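Local coordinates for heavy-metal chelation domain-containing protein (Pyrococcus horikoshii, PDB 3NPG) that is of unknown function but possibly chelates heavy metals, combining a small antiparallel sheet with a Rossmann-like domain, at residues Phe26-Pro31 with Glu81-Val86; Leu30-Val35 with Val47-Pro52; Cys174-Thr179 with Gly197-Leu202; Ala216-Thr221 with Lys236-Glu241. All coordinates share one frame; numbering follows the deposited sequence.

Interaction 1 (Phe26-Pro31 with Glu81-Val86); sequences FSFGLP and ERTLGV
Leu84 reaches out from helix 79-96 to the phenyl ring of Phe26, where its CD2 methyl lies 3.9 Å from Phe26 CD2. The two side chains meet at a slant, and Phe26 directs its CB at the helix. The other methyl of the leucine fork serves a second phenylalanine, Leu84 CD1 lying 4.4 Å from Phe28 CB. Phe28 holds CG anti to its backbone N (chi1 180°); the ring presents its edge to Thr83. Phe28 CE1 comes to 4.0 Å from Thr83 CB, which sits near the ring plane, and the two side chains cross at about a right angle. Thr83 CB and OG1 both lie by the ring edge, and OG1 bonds to the carbonyl of Ile79 one helical turn back. No hydrogen bond spans the contact, which is buried and rests on apolar packing. Ser27, between the phenylalanines, points its CB away from the helix, and its OG bonds to Ser27 of the second subunit. Phe28 is the centre of an inverse gamma turn at the end of strand 22-27. The whole is typical of alpha/beta packing, with a helix laid against one face of the three-stranded antiparallel sheet, while Ser27, turned away from the helix, and the residues after the strand meet the second subunit.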
loop_
_atom_site.group_PDB
_atom_site.type_symbol
_atom_site.label_atom_id
_atom_site.label_comp_id
_atom_site.label_asym_id
_atom_site.label_seq_id
_atom_site.Cartn_x
_atom_site.Cartn_y
_atom_site.Cartn_z
ATOM N N PHE A 26 -11.541 -20.915 17.126
ATOM C CA PHE A 26 -11.244 -19.546 16.683
ATOM C C PHE A 26 -10.299 -19.579 15.484
ATOM O O PHE A 26 -9.708 -20.624 15.193
ATOM C CB PHE A 26 -10.623 -18.724 17.832
ATOM C CG PHE A 26 -9.287 -19.246 18.308
ATOM C CD1 PHE A 26 -9.216 -20.259 19.257
ATOM C CD2 PHE A 26 -8.100 -18.725 17.810
ATOM C CE1 PHE A 26 -7.984 -20.762 19.673
ATOM C CE2 PHE A 26 -6.868 -19.221 18.239
ATOM C CZ PHE A 26 -6.817 -20.238 19.167
ATOM N N SER A 27 -10.129 -18.425 14.802
ATOM C CA SER A 27 -9.213 -18.314 13.667
ATOM C C SER A 27 -9.012 -16.860 13.266
ATOM O O SER A 27 -9.979 -16.173 12.933
ATOM C CB SER A 27 -9.731 -19.116 12.471
ATOM O OG SER A 27 -8.864 -19.009 11.355
ATOM N N PHE A 28 -7.745 -16.391 13.269
ATOM C CA PHE A 28 -7.403 -15.077 12.739
ATOM C C PHE A 28 -7.240 -15.228 11.218
ATOM O O PHE A 28 -6.150 -15.534 10.737
ATOM C CB PHE A 28 -6.104 -14.544 13.393
ATOM C CG PHE A 28 -5.667 -13.180 12.897
ATOM C CD1 PHE A 28 -6.328 -12.029 13.307
ATOM C CD2 PHE A 28 -4.566 -13.044 12.063
ATOM C CE1 PHE A 28 -5.928 -10.774 12.847
ATOM C CE2 PHE A 28 -4.166 -11.792 11.608
ATOM C CZ PHE A 28 -4.847 -10.664 12.004
ATOM N N GLY A 29 -8.359 -15.188 10.504
ATOM C CA GLY A 29 -8.373 -15.459 9.073
ATOM C C GLY A 29 -9.015 -14.388 8.228
ATOM O O GLY A 29 -9.461 -13.365 8.746
ATOM N N LEU A 30 -9.057 -14.622 6.895
ATOM C CA LEU A 30 -9.620 -13.681 5.932
ATOM C C LEU A 30 -10.897 -14.252 5.272
ATOM O O LEU A 30 -10.963 -15.452 4.994
ATOM C CB LEU A 30 -8.580 -13.330 4.852
ATOM C CG LEU A 30 -7.405 -12.452 5.300
ATOM C CD1 LEU A 30 -6.309 -12.463 4.270
ATOM C CD2 LEU A 30 -7.854 -11.025 5.572
ATOM N N PRO A 31 -11.926 -13.404 5.002
ATOM C CA PRO A 31 -11.982 -11.946 5.246
ATOM C C PRO A 31 -12.227 -11.582 6.712
ATOM O O PRO A 31 -11.960 -10.447 7.118
ATOM C CB PRO A 31 -13.137 -11.499 4.343
ATOM C CG PRO A 31 -14.057 -12.685 4.306
ATOM C CD PRO A 31 -13.157 -13.895 4.346
ATOM N N GLU A 81 -4.322 -9.374 18.296
ATOM C CA GLU A 81 -4.933 -9.568 19.610
ATOM C C GLU A 81 -6.261 -8.794 19.737
ATOM O O GLU A 81 -7.198 -9.296 20.355
ATOM C CB GLU A 81 -3.960 -9.170 20.722
ATOM C CG GLU A 81 -2.751 -10.084 20.829
ATOM C CD GLU A 81 -1.703 -9.649 21.839
ATOM O OE1 GLU A 81 -1.995 -8.741 22.653
ATOM O OE2 GLU A 81 -0.588 -10.221 21.818
ATOM N N ARG A 82 -6.341 -7.574 19.131
ATOM C CA ARG A 82 -7.572 -6.761 19.130
ATOM C C ARG A 82 -8.675 -7.442 18.331
ATOM O O ARG A 82 -9.814 -7.527 18.803
ATOM C CB ARG A 82 -7.313 -5.367 18.537
ATOM C CG ARG A 82 -6.735 -4.375 19.509
ATOM C CD ARG A 82 -7.121 -2.939 19.153
ATOM N NE ARG A 82 -6.694 -2.554 17.800
ATOM C CZ ARG A 82 -5.469 -2.121 17.497
ATOM N NH1 ARG A 82 -4.528 -2.065 18.432
ATOM N NH2 ARG A 82 -5.170 -1.774 16.252
ATOM N N THR A 83 -8.360 -7.866 17.078
ATOM C CA THR A 83 -9.334 -8.502 16.183
ATOM C C THR A 83 -9.916 -9.781 16.806
ATOM O O THR A 83 -11.136 -9.953 16.810
ATOM C CB THR A 83 -8.723 -8.733 14.792
ATOM O OG1 THR A 83 -8.012 -7.556 14.393
ATOM C CG2 THR A 83 -9.773 -9.080 13.752
ATOM N N LEU A 84 -9.049 -10.635 17.411
ATOM C CA LEU A 84 -9.500 -11.856 18.107
ATOM C C LEU A 84 -10.350 -11.505 19.345
ATOM O O LEU A 84 -11.303 -12.224 19.666
ATOM C CB LEU A 84 -8.298 -12.729 18.512
ATOM C CG LEU A 84 -7.711 -13.618 17.407
ATOM C CD1 LEU A 84 -6.274 -14.003 17.720
ATOM C CD2 LEU A 84 -8.560 -14.869 17.192
ATOM N N GLY A 85 -10.012 -10.383 19.999
ATOM C CA GLY A 85 -10.744 -9.882 21.159
ATOM C C GLY A 85 -12.123 -9.351 20.811
ATOM O O GLY A 85 -13.101 -9.672 21.488
ATOM N N VAL A 86 -12.208 -8.534 19.743
ATOM C CA VAL A 86 -13.484 -7.995 19.249
ATOM C C VAL A 86 -14.389 -9.134 18.728
ATOM O O VAL A 86 -15.581 -9.155 19.036
ATOM C CB VAL A 86 -13.261 -6.888 18.184
ATOM C CG1 VAL A 86 -14.571 -6.495 17.508
ATOM C CG2 VAL A 86 -12.583 -5.666 18.800
#

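Interaction 2 (Leu30-Val35 with Val47-Pro52); sequences LPYTWV and VAMTLP. With ACT (acetate ion), chain E.
Thr33 and Thr50 meet through their hydroxyls, Thr33 OG1 donating to Thr50 OG1 at 2.6 Å, at the end of the beta hairpin of strands 32-38 and 43-49. Thr50 OG1 also bonds to the carbonyl of Gly29, so the buried hydroxyls form a short chain. Both threonines set OG1 beside their backbone N, and the two side chains cross at about a right angle. Thr33 and Ala48 form the antiparallel hydrogen-bonded pair, with Thr33 N to Ala48 O at 2.9 Å and Ala48 N to Thr33 O at 2.8 Å. Thr50 N extends the ladder to Pro31 O, just after the cis peptide bond that precedes Pro31. The Tyr32 ring crosses the side chain of Met49, a selenomethionine, at a slant, with Tyr32 CE2 3.6 Å from Met49 CB, and Tyr32 OH donates to the acetate OXT at 2.6 Å, in the ring plane. An alanine at Tyr32 would probably leave the acetate without this donor and open a gap beside Met49. On the sheet face of Trp34, Trp34 CB packs 3.7 Å from Val47 CG1. At the far end, the Leu30 CD2 methyl lies 3.8 Å from Thr50 CB and 4.0 Å from Pro52 CD.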
loop_
_atom_site.group_PDB
_atom_site.type_symbol
_atom_site.label_atom_id
_atom_site.label_comp_id
_atom_site.label_asym_id
_atom_site.label_seq_id
_atom_site.Cartn_x
_atom_site.Cartn_y
_atom_site.Cartn_z
ATOM N N LEU A 30 -9.057 -14.622 6.895
ATOM C CA LEU A 30 -9.620 -13.681 5.932
ATOM C C LEU A 30 -10.897 -14.252 5.272
ATOM O O LEU A 30 -10.963 -15.452 4.994
ATOM C CB LEU A 30 -8.580 -13.330 4.852
ATOM C CG LEU A 30 -7.405 -12.452 5.300
ATOM C CD1 LEU A 30 -6.309 -12.463 4.270
ATOM C CD2 LEU A 30 -7.854 -11.025 5.572
ATOM N N PRO A 31 -11.926 -13.404 5.002
ATOM C CA PRO A 31 -11.982 -11.946 5.246
ATOM C C PRO A 31 -12.227 -11.582 6.712
ATOM O O PRO A 31 -11.960 -10.447 7.118
ATOM C CB PRO A 31 -13.137 -11.499 4.343
ATOM C CG PRO A 31 -14.057 -12.685 4.306
ATOM C CD PRO A 31 -13.157 -13.895 4.346
ATOM N N TYR A 32 -12.723 -12.544 7.510
ATOM C CA TYR A 32 -13.088 -12.282 8.893
ATOM C C TYR A 32 -12.401 -13.187 9.878
ATOM O O TYR A 32 -12.218 -14.383 9.614
ATOM C CB TYR A 32 -14.612 -12.371 9.071
ATOM C CG TYR A 32 -15.342 -11.161 8.546
ATOM C CD1 TYR A 32 -15.679 -11.057 7.203
ATOM C CD2 TYR A 32 -15.666 -10.100 9.384
ATOM C CE1 TYR A 32 -16.291 -9.913 6.699
ATOM C CE2 TYR A 32 -16.300 -8.962 8.898
ATOM C CZ TYR A 32 -16.609 -8.870 7.552
ATOM O OH TYR A 32 -17.225 -7.748 7.062
ATOM N N THR A 33 -12.037 -12.621 11.041
ATOM C CA THR A 33 -11.572 -13.368 12.197
ATOM C C THR A 33 -12.817 -13.797 12.947
ATOM O O THR A 33 -13.756 -13.006 13.071
ATOM C CB THR A 33 -10.665 -12.480 13.076
ATOM O OG1 THR A 33 -9.482 -12.156 12.350
ATOM C CG2 THR A 33 -10.299 -13.137 14.396
ATOM N N TRP A 34 -12.884 -15.060 13.362
ATOM C CA TRP A 34 -14.073 -15.556 14.040
ATOM C C TRP A 34 -13.766 -16.260 15.341
ATOM O O TRP A 34 -12.678 -16.808 15.512
ATOM C CB TRP A 34 -14.906 -16.453 13.112
ATOM C CG TRP A 34 -14.151 -17.613 12.547
ATOM C CD1 TRP A 34 -13.507 -17.666 11.347
ATOM C CD2 TRP A 34 -13.999 -18.904 13.144
ATOM N NE1 TRP A 34 -12.958 -18.912 11.159
ATOM C CE2 TRP A 34 -13.255 -19.697 12.243
ATOM C CE3 TRP A 34 -14.417 -19.472 14.361
ATOM C CZ2 TRP A 34 -12.908 -21.021 12.526
ATOM C CZ3 TRP A 34 -14.071 -20.782 14.637
ATOM C CH2 TRP A 34 -13.320 -21.539 13.729
ATOM N N VAL A 35 -14.728 -16.235 16.270
ATOM C CA VAL A 35 -14.627 -16.912 17.559
ATOM C C VAL A 35 -15.923 -17.671 17.809
ATOM O O VAL A 35 -17.004 -17.069 17.798
ATOM C CB VAL A 35 -14.300 -15.914 18.717
ATOM C CG1 VAL A 35 -14.550 -16.548 20.078
ATOM C CG2 VAL A 35 -12.862 -15.399 18.615
ATOM N N VAL A 47 -17.771 -12.500 14.791
ATOM C CA VAL A 47 -16.764 -12.178 13.780
ATOM C C VAL A 47 -16.236 -10.763 13.931
ATOM O O VAL A 47 -16.918 -9.904 14.482
ATOM C CB VAL A 47 -17.255 -12.459 12.326
ATOM C CG1 VAL A 47 -17.484 -13.949 12.096
ATOM C CG2 VAL A 47 -18.510 -11.658 11.999
ATOM N N ALA A 48 -15.003 -10.527 13.461
ATOM C CA ALA A 48 -14.389 -9.201 13.440
ATOM C C ALA A 48 -13.507 -9.097 12.219
ATOM O O ALA A 48 -12.660 -9.968 11.999
ATOM C CB ALA A 48 -13.572 -8.974 14.701
HETATM N N MSE A 49 -13.754 -8.081 11.364
HETATM C CA MSE A 49 -13.016 -7.916 10.109
HETATM C C MSE A 49 -11.506 -7.858 10.306
HETATM O O MSE A 49 -11.010 -7.052 11.096
HETATM C CB MSE A 49 -13.506 -6.687 9.339
HETATM C CG MSE A 49 -12.862 -6.545 7.976
HETATM SE SE MSE A 49 -13.412 -4.955 7.071
HETATM C CE MSE A 49 -14.821 -5.712 5.993
ATOM N N THR A 50 -10.778 -8.703 9.571
ATOM C CA THR A 50 -9.324 -8.718 9.593
ATOM C C THR A 50 -8.810 -7.620 8.689
ATOM O O THR A 50 -9.276 -7.486 7.553
ATOM C CB THR A 50 -8.799 -10.106 9.178
ATOM O OG1 THR A 50 -9.407 -11.098 10.004
ATOM C CG2 THR A 50 -7.295 -10.211 9.284
ATOM N N LEU A 51 -7.906 -6.785 9.210
ATOM C CA LEU A 51 -7.322 -5.686 8.451
ATOM C C LEU A 51 -5.828 -5.960 8.236
ATOM O O LEU A 51 -4.995 -5.565 9.064
ATOM C CB LEU A 51 -7.538 -4.345 9.190
ATOM C CG LEU A 51 -8.988 -4.013 9.575
ATOM C CD1 LEU A 51 -9.032 -2.902 10.579
ATOM C CD2 LEU A 51 -9.818 -3.657 8.351
ATOM N N PRO A 52 -5.475 -6.749 7.178
ATOM C CA PRO A 52 -4.060 -7.126 6.984
ATOM C C PRO A 52 -3.131 -5.944 6.764
ATOM O O PRO A 52 -1.963 -6.012 7.142
ATOM C CB PRO A 52 -4.101 -8.051 5.768
ATOM C CG PRO A 52 -5.388 -7.719 5.072
ATOM C CD PRO A 52 -6.344 -7.352 6.143
HETATM C C ACT E . -17.202 -4.845 8.963
HETATM O O ACT E . -16.952 -4.220 9.944
HETATM O OXT ACT E . -17.020 -6.013 8.981
HETATM C CH3 ACT E . -17.723 -4.149 7.707
#

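Interaction 3 (Cys174-Thr179 with Gly197-Leu202); sequences CIVNGT and GPTGQL. With ACT (acetate ion), chain E.
Thr199 touches Val176 through carbon, Thr199 CG2 lying 4.2 Å from Val176 CG1, while its one hydroxyl is equally near both oxygens of a bound acetate, Thr199 OG1 being 2.9 Å from ACT O and from ACT OXT. The two segments follow neighbouring parallel strands, 167-171 and 192-196, of a Rossmann-like sheet, at the strand ends where such folds commonly bind ligands, and no hydrogen bond joins them. Ile175 directs CB at the loop, with CG1 anti to its carbonyl carbon (chi1 -61°). Of this residue, CD1 is the atom that touches the loop: it lies 3.8 Å from Leu202 CD2, the two side chains slanting across each other. The same methyl rests 3.9 Å from Thr199 O, a carbonyl that is bonded to the side-chain amide of Asn90. Met49 N bonds to the Thr199 hydroxyl, which ties the loop to strand 43-49. The acetate is probably from the crystallisation liquor, and its methyl carbon CH3 lies 3.7 Å from Gly197 CA. Just after Ile175 and Val176, Asn177 makes an Asx turn: Asn177 OD1 accepts from Thr179 N at 3.1 Å and from Thr179 OG1 at 2.6 Å, both from the same face of its amide plane.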
loop_
_atom_site.group_PDB
_atom_site.type_symbol
_atom_site.label_atom_id
_atom_site.label_comp_id
_atom_site.label_asym_id
_atom_site.label_seq_id
_atom_site.Cartn_x
_atom_site.Cartn_y
_atom_site.Cartn_z
ATOM N N CYS A 174 -14.170 0.130 12.393
ATOM C CA CYS A 174 -13.629 1.228 13.200
ATOM C C CYS A 174 -13.463 0.784 14.665
ATOM O O CYS A 174 -12.759 1.435 15.436
ATOM C CB CYS A 174 -14.499 2.483 13.081
ATOM S SG CYS A 174 -16.173 2.301 13.748
ATOM N N ILE A 175 -14.069 -0.364 15.022
ATOM C CA ILE A 175 -13.946 -0.955 16.352
ATOM C C ILE A 175 -12.583 -1.687 16.486
ATOM O O ILE A 175 -11.902 -1.530 17.499
ATOM C CB ILE A 175 -15.155 -1.896 16.645
ATOM C CG1 ILE A 175 -16.497 -1.108 16.606
ATOM C CG2 ILE A 175 -14.977 -2.626 17.983
ATOM C CD1 ILE A 175 -17.780 -2.002 16.596
ATOM N N VAL A 176 -12.165 -2.427 15.432
ATOM C CA VAL A 176 -10.901 -3.168 15.456
ATOM C C VAL A 176 -9.652 -2.280 15.277
ATOM O O VAL A 176 -8.615 -2.574 15.874
ATOM C CB VAL A 176 -10.887 -4.421 14.515
ATOM C CG1 VAL A 176 -11.609 -5.593 15.154
ATOM C CG2 VAL A 176 -11.479 -4.105 13.152
ATOM N N ASN A 177 -9.753 -1.183 14.482
ATOM C CA ASN A 177 -8.590 -0.306 14.224
ATOM C C ASN A 177 -8.408 0.853 15.254
ATOM O O ASN A 177 -7.343 1.471 15.300
ATOM C CB ASN A 177 -8.586 0.216 12.776
ATOM C CG ASN A 177 -9.782 1.058 12.406
ATOM O OD1 ASN A 177 -10.430 1.679 13.254
ATOM N ND2 ASN A 177 -10.051 1.161 11.115
ATOM N N GLY A 178 -9.439 1.120 16.052
ATOM C CA GLY A 178 -9.372 2.113 17.123
ATOM C C GLY A 178 -9.767 3.521 16.731
ATOM O O GLY A 178 -9.525 4.464 17.486
ATOM N N THR A 179 -10.420 3.677 15.574
ATOM C CA THR A 179 -10.834 5.001 15.090
ATOM C C THR A 179 -12.205 5.448 15.644
ATOM O O THR A 179 -12.561 6.622 15.513
ATOM C CB THR A 179 -10.786 5.054 13.549
ATOM O OG1 THR A 179 -11.597 4.011 13.011
ATOM C CG2 THR A 179 -9.383 4.941 13.011
ATOM N N GLY A 197 -21.899 -3.340 9.644
ATOM C CA GLY A 197 -21.036 -4.451 9.265
ATOM C C GLY A 197 -21.053 -5.609 10.242
ATOM O O GLY A 197 -21.431 -5.445 11.406
ATOM N N PRO A 198 -20.561 -6.800 9.811
ATOM C CA PRO A 198 -20.533 -7.967 10.728
ATOM C C PRO A 198 -19.715 -7.751 12.015
ATOM O O PRO A 198 -19.954 -8.441 12.998
ATOM C CB PRO A 198 -19.939 -9.088 9.861
ATOM C CG PRO A 198 -20.197 -8.670 8.462
ATOM C CD PRO A 198 -20.111 -7.168 8.454
ATOM N N THR A 199 -18.762 -6.787 12.016
ATOM C CA THR A 199 -17.963 -6.489 13.220
ATOM C C THR A 199 -18.833 -5.753 14.296
ATOM O O THR A 199 -18.449 -5.686 15.472
ATOM C CB THR A 199 -16.672 -5.711 12.842
ATOM O OG1 THR A 199 -16.062 -6.324 11.700
ATOM C CG2 THR A 199 -15.672 -5.643 13.987
ATOM N N GLY A 200 -20.010 -5.277 13.883
ATOM C CA GLY A 200 -20.948 -4.595 14.770
ATOM C C GLY A 200 -21.928 -5.533 15.451
ATOM O O GLY A 200 -23.027 -5.118 15.825
ATOM N N GLN A 201 -21.518 -6.808 15.656
ATOM C CA GLN A 201 -22.342 -7.839 16.306
ATOM C C GLN A 201 -22.436 -7.631 17.817
ATOM O O GLN A 201 -23.131 -8.390 18.495
ATOM C CB GLN A 201 -21.775 -9.239 16.012
ATOM C CG GLN A 201 -22.176 -9.806 14.659
ATOM C CD GLN A 201 -21.478 -11.117 14.373
ATOM O OE1 GLN A 201 -20.349 -11.357 14.803
ATOM N NE2 GLN A 201 -22.124 -11.980 13.606
ATOM N N LEU A 202 -21.724 -6.611 18.352
ATOM C CA LEU A 202 -21.690 -6.330 19.797
ATOM C C LEU A 202 -23.080 -5.930 20.363
ATOM O O LEU A 202 -23.953 -5.492 19.604
ATOM C CB LEU A 202 -20.614 -5.253 20.128
ATOM C CG LEU A 202 -20.969 -3.775 19.823
ATOM C CD1 LEU A 202 -20.074 -2.834 20.596
ATOM C CD2 LEU A 202 -20.868 -3.476 18.358
HETATM C C ACT E . -17.202 -4.845 8.963
HETATM O O ACT E . -16.952 -4.220 9.944
HETATM O OXT ACT E . -17.020 -6.013 8.981
HETATM C CH3 ACT E . -17.723 -4.149 7.707
#

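Interaction 4 (Ala216-Thr221 with Lys236-Glu241); sequences ASMKVT and KGFESE
The helical connection from strand 214-220 to its antiparallel neighbour 242-248, at one end of the Rossmann-like sheet, packs the short helix 235-239, the second of two helices in the connection, on strand 214-220. Val220 and Phe238 are the main apolar pair, Val220 CG2 lying 3.7 Å from Phe238 CE1 as the two side chains cross at about a right angle. Met218, a selenomethionine, approaches the same ring in a Met-aromatic contact, its SE 5.2 Å from the centroid of the Phe238 ring and 44° off the ring normal. The Phe238 ring also touches Ala226 and Leu230 of helix 223-232. Glu239 points its CB away from the strand, yet its aliphatic part passes the selenium, with Glu239 CG 4.0 Å from Met218 SE. Its carboxylate has a long, weak ion pair with Lys244.

Beyond the helix, Glu241 O receives two donors from one residue. Thr221 N donates to Glu241 O at 2.9 Å with an N-H...O angle of 150°, and Thr221 OG1 makes a weak bond to the same Glu241 O at 2.9 Å. A chi1 of 53° sets OG1 between the backbone N and the carbonyl carbon, and from beside that N both reach Glu241 O. The chemistry is thus divided: buried hydrocarbon and selenium hold the helix to the strand, while the more exposed end is joined by one main-chain bond and a weak hydroxyl bond to the same carbonyl.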
loop_
_atom_site.group_PDB
_atom_site.type_symbol
_atom_site.label_atom_id
_atom_site.label_comp_id
_atom_site.label_asym_id
_atom_site.label_seq_id
_atom_site.Cartn_x
_atom_site.Cartn_y
_atom_site.Cartn_z
ATOM N N ALA A 216 -26.014 -1.643 12.811
ATOM C CA ALA A 216 -26.446 -2.423 11.653
ATOM C C ALA A 216 -25.502 -3.592 11.428
ATOM O O ALA A 216 -24.373 -3.401 10.972
ATOM C CB ALA A 216 -26.501 -1.548 10.420
ATOM N N SER A 217 -25.928 -4.791 11.823
ATOM C CA SER A 217 -25.092 -5.976 11.724
ATOM C C SER A 217 -25.911 -7.187 11.266
ATOM O O SER A 217 -26.998 -7.017 10.699
ATOM C CB SER A 217 -24.422 -6.260 13.061
ATOM O OG SER A 217 -23.362 -7.185 12.910
HETATM N N MSE A 218 -25.379 -8.413 11.482
HETATM C CA MSE A 218 -26.057 -9.647 11.084
HETATM C C MSE A 218 -25.807 -10.783 12.079
HETATM O O MSE A 218 -24.716 -10.886 12.647
HETATM C CB MSE A 218 -25.638 -10.069 9.668
HETATM C CG MSE A 218 -24.145 -10.384 9.538
HETATM SE SE MSE A 218 -23.578 -10.489 7.704
HETATM C CE MSE A 218 -23.856 -8.586 7.172
ATOM N N LYS A 219 -26.813 -11.647 12.275
ATOM C CA LYS A 219 -26.694 -12.795 13.165
ATOM C C LYS A 219 -26.621 -14.080 12.359
ATOM O O LYS A 219 -27.444 -14.295 11.469
ATOM C CB LYS A 219 -27.868 -12.842 14.164
ATOM C CG LYS A 219 -27.749 -13.971 15.192
ATOM C CD LYS A 219 -28.895 -13.970 16.171
ATOM C CE LYS A 219 -28.757 -15.077 17.182
ATOM N NZ LYS A 219 -29.892 -15.091 18.138
ATOM N N VAL A 220 -25.644 -14.944 12.678
ATOM C CA VAL A 220 -25.464 -16.228 11.999
ATOM C C VAL A 220 -26.632 -17.181 12.321
ATOM O O VAL A 220 -26.870 -17.495 13.489
ATOM C CB VAL A 220 -24.093 -16.863 12.339
ATOM C CG1 VAL A 220 -23.911 -18.182 11.608
ATOM C CG2 VAL A 220 -22.948 -15.906 12.017
ATOM N N THR A 221 -27.372 -17.617 11.280
ATOM C CA THR A 221 -28.514 -18.529 11.444
ATOM C C THR A 221 -28.074 -19.996 11.397
ATOM O O THR A 221 -28.663 -20.831 12.075
ATOM C CB THR A 221 -29.621 -18.211 10.419
ATOM O OG1 THR A 221 -29.064 -18.192 9.101
ATOM C CG2 THR A 221 -30.313 -16.897 10.706
ATOM N N LYS A 236 -19.836 -13.559 0.816
ATOM C CA LYS A 236 -21.246 -13.712 0.437
ATOM C C LYS A 236 -21.819 -15.077 0.843
ATOM O O LYS A 236 -23.027 -15.196 1.066
ATOM C CB LYS A 236 -21.448 -13.446 -1.056
ATOM C CG LYS A 236 -21.787 -11.995 -1.361
ATOM C CD LYS A 236 -22.073 -11.788 -2.841
ATOM C CE LYS A 236 -22.784 -10.482 -3.111
ATOM N NZ LYS A 236 -24.191 -10.504 -2.619
ATOM N N GLY A 237 -20.944 -16.077 0.969
ATOM C CA GLY A 237 -21.325 -17.403 1.445
ATOM C C GLY A 237 -21.626 -17.390 2.928
ATOM O O GLY A 237 -22.551 -18.063 3.391
ATOM N N PHE A 238 -20.849 -16.604 3.683
ATOM C CA PHE A 238 -21.057 -16.396 5.114
ATOM C C PHE A 238 -22.258 -15.464 5.344
ATOM O O PHE A 238 -23.014 -15.653 6.297
ATOM C CB PHE A 238 -19.777 -15.810 5.756
ATOM C CG PHE A 238 -19.994 -15.079 7.059
ATOM C CD1 PHE A 238 -20.262 -15.778 8.229
ATOM C CD2 PHE A 238 -19.883 -13.691 7.126
ATOM C CE1 PHE A 238 -20.450 -15.103 9.437
ATOM C CE2 PHE A 238 -20.071 -13.017 8.336
ATOM C CZ PHE A 238 -20.355 -13.726 9.483
ATOM N N GLU A 239 -22.423 -14.457 4.461
ATOM C CA GLU A 239 -23.509 -13.477 4.529
ATOM C C GLU A 239 -24.874 -14.145 4.281
ATOM O O GLU A 239 -25.865 -13.771 4.910
ATOM C CB GLU A 239 -23.264 -12.354 3.502
ATOM C CG GLU A 239 -24.062 -11.090 3.759
ATOM C CD GLU A 239 -23.728 -9.942 2.825
ATOM O OE1 GLU A 239 -23.686 -10.166 1.593
ATOM O OE2 GLU A 239 -23.529 -8.812 3.326
ATOM N N SER A 240 -24.913 -15.155 3.377
ATOM C CA SER A 240 -26.150 -15.875 3.042
ATOM C C SER A 240 -26.607 -16.803 4.179
ATOM O O SER A 240 -27.767 -17.218 4.203
ATOM C CB SER A 240 -25.979 -16.666 1.749
ATOM O OG SER A 240 -24.985 -17.667 1.889
ATOM N N GLU A 241 -25.699 -17.123 5.121
ATOM C CA GLU A 241 -26.021 -17.976 6.275
ATOM C C GLU A 241 -26.323 -17.116 7.510
ATOM O O GLU A 241 -26.277 -17.609 8.641
ATOM C CB GLU A 241 -24.867 -18.959 6.565
ATOM C CG GLU A 241 -24.581 -19.927 5.425
ATOM C CD GLU A 241 -25.699 -20.898 5.084
ATOM O OE1 GLU A 241 -26.581 -21.125 5.945
ATOM O OE2 GLU A 241 -25.643 -21.497 3.988
#

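From the N terminus, interaction 1 closes the long excursion between strand 22-27 and helix 79-96. Interaction 2 closes the hairpin nested inside it, and the two share Leu30 and Pro31. Interactions 3 and 4 follow in series without crossing: 174-179 with 197-202 spans one strand of the Rossmann-like sheet, and 216-221 with 236-241 closes the helical connection leading to strand 242-248. The two halves are stitched together where these contacts meet. Arg82 NE bonds to Val176 O, Gln201 OE1 to Val47 N, and the acetate lies between interactions 2 and 3. Gln201 NE2 also reaches Met218 O, and Val47 packs on Phe238, linking interaction 4 to interactions 3 and 2 respectively.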